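Local coordinates for putative iron-regulated protein A (Parabacteroides distasonis ATCC 8503, PDB 4ECG) that binds calcium ions and may act as a metallopeptidase of the imelysin-like, iron-regulated IrpA family, at residues Gln90-Ala102 against Leu231-Ser243. Sequence-based numbering, arbitrary orientation.
Sequences QSEAFLFGVADLA and LMLNGNNGMAGIS. With CA (calcium ion), chain F.
The Phe96 ring is covered on one face by Leu231, whose CG lies 3.9 Å from the ring centroid in a CH-pi contact, and on the opposite face by the backbone at Phe94 C, while Gly238 CA meets its edge. Tyr208 and Trp195 from neighbouring helices add to the enclosure. With CG lodged between backbone N and carbonyl carbon (chi1 50°), the ring is swung over the end of helix 225-233, and Phe96 CE2 comes 3.2 Å from Leu231 O.

That carbonyl belongs to a small amide network. Asn234 ND2 donates to Leu231 O (2.6 Å) on a lone pair and also to Asn237 OD1 (2.8 Å), both acceptors lying close to its amide plane, while Asn234 OD1 accepts from Asn236 N and Asn237 N from the same face of its plane, the first making an Asx turn and the two together an Asx motif. An alanine at Asn234 would remove all four bonds and would probably leave the Asn237 amide free to turn against Phe96 CB.

The loop so shaped presents Asn237 O to Leu95 N (3.0 Å) and, weakly, to Phe96 N. A water bridges Glu92 O and Gly238 O, and Ile242 CD1 packs 3.3 Å from Glu92 OE1.

Glu92 OE2 binds calcium together with Asp109; the arrangement thus joins the Asx motif of the loop between helices 225-233 and 239-259 to a carboxylate metal site within the helical imelysin fold.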
ATOM      1  N   GLN A  90       4.032   2.281   1.284  1.00 42.83           N
ATOM      2  CA  GLN A  90       5.180   2.411   0.398  1.00 44.48           C
ATOM      3  C   GLN A  90       5.543   1.100  -0.287  1.00 50.14           C
ATOM      4  O   GLN A  90       6.511   1.048  -1.058  1.00 45.68           O
ATOM      5  CB  GLN A  90       6.388   3.028   1.128  1.00 46.03           C
ATOM      6  CG  GLN A  90       6.127   4.493   1.480  1.00 48.29           C
ATOM      7  CD  GLN A  90       7.338   5.264   1.959  1.00 49.24           C
ATOM      8  OE1 GLN A  90       8.380   4.713   2.206  1.00 45.92           O
ATOM      9  NE2 GLN A  90       7.170   6.553   2.112  1.00 45.68           N
ATOM     10  N   SER A  91       4.732   0.053  -0.083  1.00 51.32           N
ATOM     11  CA  SER A  91       5.032  -1.248  -0.676  1.00 48.73           C
ATOM     12  C   SER A  91       3.982  -1.703  -1.648  1.00 44.80           C
ATOM     13  O   SER A  91       4.082  -2.808  -2.186  1.00 48.14           O
ATOM     14  CB  SER A  91       5.213  -2.301   0.417  1.00 48.20           C
ATOM     15  OG  SER A  91       3.974  -2.801   0.845  1.00 46.80           O
ATOM     16  N   GLU A  92       2.998  -0.855  -1.916  1.00 43.89           N
ATOM     17  CA  GLU A  92       1.889  -1.249  -2.771  1.00 43.36           C
ATOM     18  C   GLU A  92       2.226  -1.261  -4.256  1.00 46.75           C
ATOM     19  O   GLU A  92       1.395  -1.744  -5.057  1.00 45.88           O
ATOM     20  CB  GLU A  92       0.616  -0.450  -2.477  1.00 48.11           C
ATOM     21  CG  GLU A  92      -0.030  -0.868  -1.142  1.00 61.05           C
ATOM     22  CD  GLU A  92      -1.509  -0.492  -0.972  1.00 68.33           C
ATOM     23  OE1 GLU A  92      -2.262  -0.454  -1.975  1.00 71.65           O
ATOM     24  OE2 GLU A  92      -1.917  -0.279   0.205  1.00 79.55           O
ATOM     25  N   ALA A  93       3.421  -0.784  -4.634  1.00 42.68           N
ATOM     26  CA  ALA A  93       3.862  -0.909  -6.044  1.00 44.27           C
ATOM     27  C   ALA A  93       4.385  -2.318  -6.312  1.00 46.91           C
ATOM     28  O   ALA A  93       4.632  -2.669  -7.465  1.00 45.94           O
ATOM     29  CB  ALA A  93       4.926   0.133  -6.412  1.00 43.05           C
ATOM     30  N   PHE A  94       4.539  -3.115  -5.243  1.00 44.85           N
ATOM     31  CA  PHE A  94       4.963  -4.487  -5.369  1.00 46.84           C
ATOM     32  C   PHE A  94       4.183  -5.480  -4.470  1.00 49.88           C
ATOM     33  O   PHE A  94       4.727  -6.140  -3.575  1.00 52.31           O
ATOM     34  CB  PHE A  94       6.478  -4.602  -5.173  1.00 47.71           C
ATOM     35  CG  PHE A  94       7.032  -3.820  -4.026  1.00 45.36           C
ATOM     36  CD1 PHE A  94       7.379  -2.503  -4.179  1.00 46.33           C
ATOM     37  CD2 PHE A  94       7.259  -4.418  -2.809  1.00 46.46           C
ATOM     38  CE1 PHE A  94       7.966  -1.789  -3.123  1.00 46.49           C
ATOM     39  CE2 PHE A  94       7.813  -3.724  -1.774  1.00 44.17           C
ATOM     40  CZ  PHE A  94       8.178  -2.403  -1.924  1.00 43.66           C
ATOM     41  N   LEU A  95       2.892  -5.591  -4.760  1.00 49.56           N
ATOM     42  CA  LEU A  95       2.014  -6.521  -4.061  1.00 48.18           C
ATOM     43  C   LEU A  95       2.119  -7.900  -4.689  1.00 48.91           C
ATOM     44  O   LEU A  95       1.544  -8.873  -4.165  1.00 52.44           O
ATOM     45  CB  LEU A  95       0.563  -6.054  -4.125  1.00 46.89           C
ATOM     46  CG  LEU A  95       0.234  -4.925  -3.168  1.00 51.16           C
ATOM     47  CD1 LEU A  95      -1.085  -4.326  -3.635  1.00 51.09           C
ATOM     48  CD2 LEU A  95       0.205  -5.469  -1.726  1.00 46.15           C
ATOM     49  N   PHE A  96       2.835  -8.001  -5.805  1.00 46.16           N
ATOM     50  CA  PHE A  96       3.124  -9.329  -6.368  1.00 47.76           C
ATOM     51  C   PHE A  96       3.974 -10.119  -5.416  1.00 46.78           C
ATOM     52  O   PHE A  96       4.582  -9.553  -4.533  1.00 48.67           O
ATOM     53  CB  PHE A  96       3.773  -9.273  -7.741  1.00 45.04           C
ATOM     54  CG  PHE A  96       4.944  -8.376  -7.837  1.00 45.51           C
ATOM     55  CD1 PHE A  96       6.194  -8.813  -7.491  1.00 46.96           C
ATOM     56  CD2 PHE A  96       4.802  -7.069  -8.316  1.00 49.79           C
ATOM     57  CE1 PHE A  96       7.311  -7.987  -7.646  1.00 48.64           C
ATOM     58  CE2 PHE A  96       5.900  -6.220  -8.438  1.00 49.81           C
ATOM     59  CZ  PHE A  96       7.163  -6.685  -8.117  1.00 50.72           C
ATOM     60  N   GLY A  97       4.025 -11.431  -5.610  1.00 49.72           N
ATOM     61  CA  GLY A  97       4.847 -12.257  -4.752  1.00 48.02           C
ATOM     62  C   GLY A  97       4.108 -12.586  -3.475  1.00 45.18           C
ATOM     63  O   GLY A  97       2.966 -12.972  -3.517  1.00 44.00           O
ATOM     64  N   VAL A  98       4.754 -12.461  -2.332  1.00 49.49           N
ATOM     65  CA  VAL A  98       4.203 -13.073  -1.133  1.00 50.11           C
ATOM     66  C   VAL A  98       2.879 -12.386  -0.726  1.00 48.69           C
ATOM     67  O   VAL A  98       1.926 -13.049  -0.343  1.00 53.23           O
ATOM     68  CB  VAL A  98       5.254 -13.097   0.015  1.00 49.58           C
ATOM     69  CG1 VAL A  98       4.713 -13.800   1.262  1.00 48.76           C
ATOM     70  CG2 VAL A  98       6.526 -13.790  -0.411  1.00 49.42           C
ATOM     71  N   ALA A  99       2.823 -11.062  -0.825  1.00 50.75           N
ATOM     72  CA  ALA A  99       1.618 -10.325  -0.447  1.00 51.29           C
ATOM     73  C   ALA A  99       0.367 -10.894  -1.178  1.00 53.03           C
ATOM     74  O   ALA A  99      -0.678 -11.148  -0.570  1.00 52.12           O
ATOM     75  CB  ALA A  99       1.789  -8.825  -0.686  1.00 44.47           C
ATOM     76  N   ASP A 100       0.515 -11.119  -2.477  1.00 57.47           N
ATOM     77  CA  ASP A 100      -0.513 -11.726  -3.315  1.00 59.34           C
ATOM     78  C   ASP A 100      -0.709 -13.205  -2.985  1.00 58.89           C
ATOM     79  O   ASP A 100      -1.805 -13.634  -2.708  1.00 57.96           O
ATOM     80  CB  ASP A 100      -0.132 -11.578  -4.799  1.00 65.34           C
ATOM     81  CG  ASP A 100      -1.187 -12.130  -5.742  1.00 69.07           C
ATOM     82  OD1 ASP A 100      -2.272 -11.538  -5.787  1.00 79.77           O
ATOM     83  OD2 ASP A 100      -0.925 -13.114  -6.461  1.00 72.34           O
ATOM     84  N   LEU A 101       0.366 -13.973  -2.988  1.00 57.60           N
ATOM     85  CA  LEU A 101       0.266 -15.418  -2.962  1.00 58.00           C
ATOM     86  C   LEU A 101      -0.281 -15.999  -1.644  1.00 55.74           C
ATOM     87  O   LEU A 101      -1.006 -17.030  -1.647  1.00 54.35           O
ATOM     88  CB  LEU A 101       1.646 -16.035  -3.337  1.00 62.52           C
ATOM     89  CG  LEU A 101       2.012 -15.955  -4.851  1.00 67.05           C
ATOM     90  CD1 LEU A 101       3.413 -16.515  -5.038  1.00 65.41           C
ATOM     91  CD2 LEU A 101       0.982 -16.652  -5.796  1.00 60.60           C
ATOM     92  N   ALA A 102       0.064 -15.355  -0.525  1.00 53.09           N
ATOM     93  CA  ALA A 102      -0.315 -15.873   0.813  1.00 51.17           C
ATOM     94  C   ALA A 102      -1.439 -15.031   1.330  1.00 45.70           C
ATOM     95  O   ALA A 102      -1.750 -15.065   2.482  1.00 50.34           O
ATOM     96  CB  ALA A 102       0.860 -15.869   1.771  1.00 43.72           C
ATOM     97  N   LEU A 231       6.931  -7.780 -14.342  1.00 52.41           N
ATOM     98  CA  LEU A 231       6.263  -7.957 -13.044  1.00 50.14           C
ATOM     99  C   LEU A 231       6.303  -6.673 -12.224  1.00 50.39           C
ATOM    100  O   LEU A 231       5.295  -6.277 -11.606  1.00 49.02           O
ATOM    101  CB  LEU A 231       6.921  -9.107 -12.268  1.00 52.32           C
ATOM    102  CG  LEU A 231       6.170  -9.785 -11.141  1.00 52.09           C
ATOM    103  CD1 LEU A 231       4.829 -10.310 -11.634  1.00 52.53           C
ATOM    104  CD2 LEU A 231       7.041 -10.878 -10.582  1.00 50.89           C
HETATM  105  N   MSE A 232       7.458  -6.005 -12.223  1.00 46.45           N
HETATM  106  CA  MSE A 232       7.628  -4.777 -11.426  1.00 45.76           C
HETATM  107  C   MSE A 232       6.639  -3.741 -11.917  1.00 48.58           C
HETATM  108  O   MSE A 232       6.092  -3.013 -11.114  1.00 49.27           O
HETATM  109  CB  MSE A 232       9.044  -4.175 -11.547  1.00 46.61           C
HETATM  110  CG  MSE A 232      10.213  -4.988 -10.906  1.00 47.89           C
HETATM  111 SE   MSE A 232      11.958  -4.335 -11.396  0.75 46.19          SE
HETATM  112  CE  MSE A 232      11.865  -2.601 -10.567  1.00 43.62           C
ATOM    113  N   LEU A 233       6.435  -3.678 -13.244  1.00 50.09           N
ATOM    114  CA  LEU A 233       5.655  -2.592 -13.882  1.00 49.91           C
ATOM    115  C   LEU A 233       4.165  -2.902 -13.980  1.00 48.90           C
ATOM    116  O   LEU A 233       3.378  -2.024 -14.297  1.00 52.28           O
ATOM    117  CB  LEU A 233       6.190  -2.299 -15.282  1.00 49.90           C
ATOM    118  CG  LEU A 233       7.491  -1.490 -15.281  1.00 49.67           C
ATOM    119  CD1 LEU A 233       8.323  -1.791 -16.519  1.00 47.20           C
ATOM    120  CD2 LEU A 233       7.193  -0.001 -15.179  1.00 47.55           C
ATOM    121  N   ASN A 234       3.776  -4.131 -13.657  1.00 50.02           N
ATOM    122  CA  ASN A 234       2.476  -4.661 -14.062  1.00 49.30           C
ATOM    123  C   ASN A 234       1.272  -3.991 -13.424  1.00 49.12           C
ATOM    124  O   ASN A 234       1.368  -3.445 -12.321  1.00 47.29           O
ATOM    125  CB  ASN A 234       2.391  -6.209 -13.861  1.00 49.24           C
ATOM    126  CG  ASN A 234       1.871  -6.614 -12.492  1.00 48.90           C
ATOM    127  OD1 ASN A 234       0.643  -6.737 -12.272  1.00 48.46           O
ATOM    128  ND2 ASN A 234       2.803  -6.868 -11.566  1.00 45.51           N
ATOM    129  N   GLY A 235       0.126  -4.161 -14.102  1.00 47.04           N
ATOM    130  CA  GLY A 235      -1.120  -3.470 -13.811  1.00 44.59           C
ATOM    131  C   GLY A 235      -2.071  -4.178 -12.875  1.00 45.10           C
ATOM    132  O   GLY A 235      -3.117  -3.591 -12.489  1.00 45.15           O
ATOM    133  N   ASN A 236      -1.787  -5.446 -12.557  1.00 44.51           N
ATOM    134  CA  ASN A 236      -2.606  -6.184 -11.561  1.00 45.21           C
ATOM    135  C   ASN A 236      -2.163  -5.828 -10.150  1.00 46.90           C
ATOM    136  O   ASN A 236      -2.979  -5.394  -9.321  1.00 47.62           O
ATOM    137  CB  ASN A 236      -2.468  -7.700 -11.725  1.00 46.31           C
ATOM    138  CG  ASN A 236      -3.113  -8.211 -12.992  1.00 44.79           C
ATOM    139  OD1 ASN A 236      -3.510  -7.407 -13.851  1.00 46.24           O
ATOM    140  ND2 ASN A 236      -3.240  -9.568 -13.118  1.00 43.74           N
ATOM    141  N   ASN A 237      -0.850  -5.981  -9.914  1.00 47.43           N
ATOM    142  CA  ASN A 237      -0.279  -5.803  -8.578  1.00 47.07           C
ATOM    143  C   ASN A 237       1.145  -5.186  -8.543  1.00 48.48           C
ATOM    144  O   ASN A 237       1.846  -5.223  -7.504  1.00 49.72           O
ATOM    145  CB  ASN A 237      -0.299  -7.165  -7.912  1.00 47.48           C
ATOM    146  CG  ASN A 237       0.462  -8.204  -8.698  1.00 46.47           C
ATOM    147  OD1 ASN A 237       1.404  -7.882  -9.426  1.00 43.35           O
ATOM    148  ND2 ASN A 237       0.043  -9.446  -8.578  1.00 45.12           N
ATOM    149  N   GLY A 238       1.544  -4.555  -9.651  1.00 47.44           N
ATOM    150  CA  GLY A 238       2.790  -3.806  -9.709  1.00 46.06           C
ATOM    151  C   GLY A 238       2.624  -2.299  -9.809  1.00 45.88           C
ATOM    152  O   GLY A 238       1.629  -1.742  -9.359  1.00 44.89           O
HETATM  153  N   MSE A 239       3.601  -1.633 -10.419  1.00 44.39           N
HETATM  154  CA  MSE A 239       3.610  -0.168 -10.412  1.00 47.04           C
HETATM  155  C   MSE A 239       2.339   0.435 -11.051  1.00 47.15           C
HETATM  156  O   MSE A 239       1.703   1.279 -10.434  1.00 46.22           O
HETATM  157  CB  MSE A 239       4.891   0.377 -11.045  1.00 45.91           C
HETATM  158  CG  MSE A 239       6.138   0.063 -10.185  1.00 44.53           C
HETATM  159 SE   MSE A 239       7.756  -0.075 -11.254  0.75 42.70          SE
HETATM  160  CE  MSE A 239       8.152   1.805 -11.209  1.00 41.25           C
ATOM    161  N   ALA A 240       1.936  -0.053 -12.227  1.00 49.79           N
ATOM    162  CA  ALA A 240       0.747   0.495 -12.893  1.00 46.04           C
ATOM    163  C   ALA A 240      -0.529   0.130 -12.153  1.00 46.13           C
ATOM    164  O   ALA A 240      -1.513   0.837 -12.218  1.00 47.11           O
ATOM    165  CB  ALA A 240       0.684   0.083 -14.356  1.00 39.89           C
ATOM    166  N   GLY A 241      -0.508  -0.948 -11.395  1.00 48.75           N
ATOM    167  CA  GLY A 241      -1.695  -1.328 -10.613  1.00 46.46           C
ATOM    168  C   GLY A 241      -2.007  -0.268  -9.597  1.00 43.51           C
ATOM    169  O   GLY A 241      -3.183   0.161  -9.457  1.00 40.26           O
ATOM    170  N   ILE A 242      -0.964   0.146  -8.864  1.00 44.41           N
ATOM    171  CA  ILE A 242      -1.166   1.098  -7.754  1.00 44.23           C
ATOM    172  C   ILE A 242      -1.452   2.533  -8.236  1.00 45.80           C
ATOM    173  O   ILE A 242      -2.372   3.181  -7.677  1.00 47.60           O
ATOM    174  CB  ILE A 242      -0.050   1.047  -6.703  1.00 44.94           C
ATOM    175  CG1 ILE A 242      -0.493   1.811  -5.442  1.00 47.39           C
ATOM    176  CG2 ILE A 242       1.251   1.622  -7.234  1.00 46.45           C
ATOM    177  CD1 ILE A 242      -1.743   1.279  -4.744  1.00 41.13           C
ATOM    178  N   SER A 243      -0.766   3.007  -9.302  1.00 43.06           N
ATOM    179  CA  SER A 243      -1.159   4.295  -9.904  1.00 44.87           C
ATOM    180  C   SER A 243      -2.627   4.309 -10.291  1.00 46.99           C
ATOM    181  O   SER A 243      -3.361   5.272 -10.030  1.00 49.36           O
ATOM    182  CB  SER A 243      -0.297   4.659 -11.110  1.00 46.47           C
ATOM    183  OG  SER A 243      -0.402   3.733 -12.162  1.00 50.54           O
TER
HETATM  184 CA    CA F 504      -4.410  -0.154   1.353  1.00 93.49          CA
HETATM  185  O   HOH W   1       0.133  -2.645  -7.204  1.00 43.70           O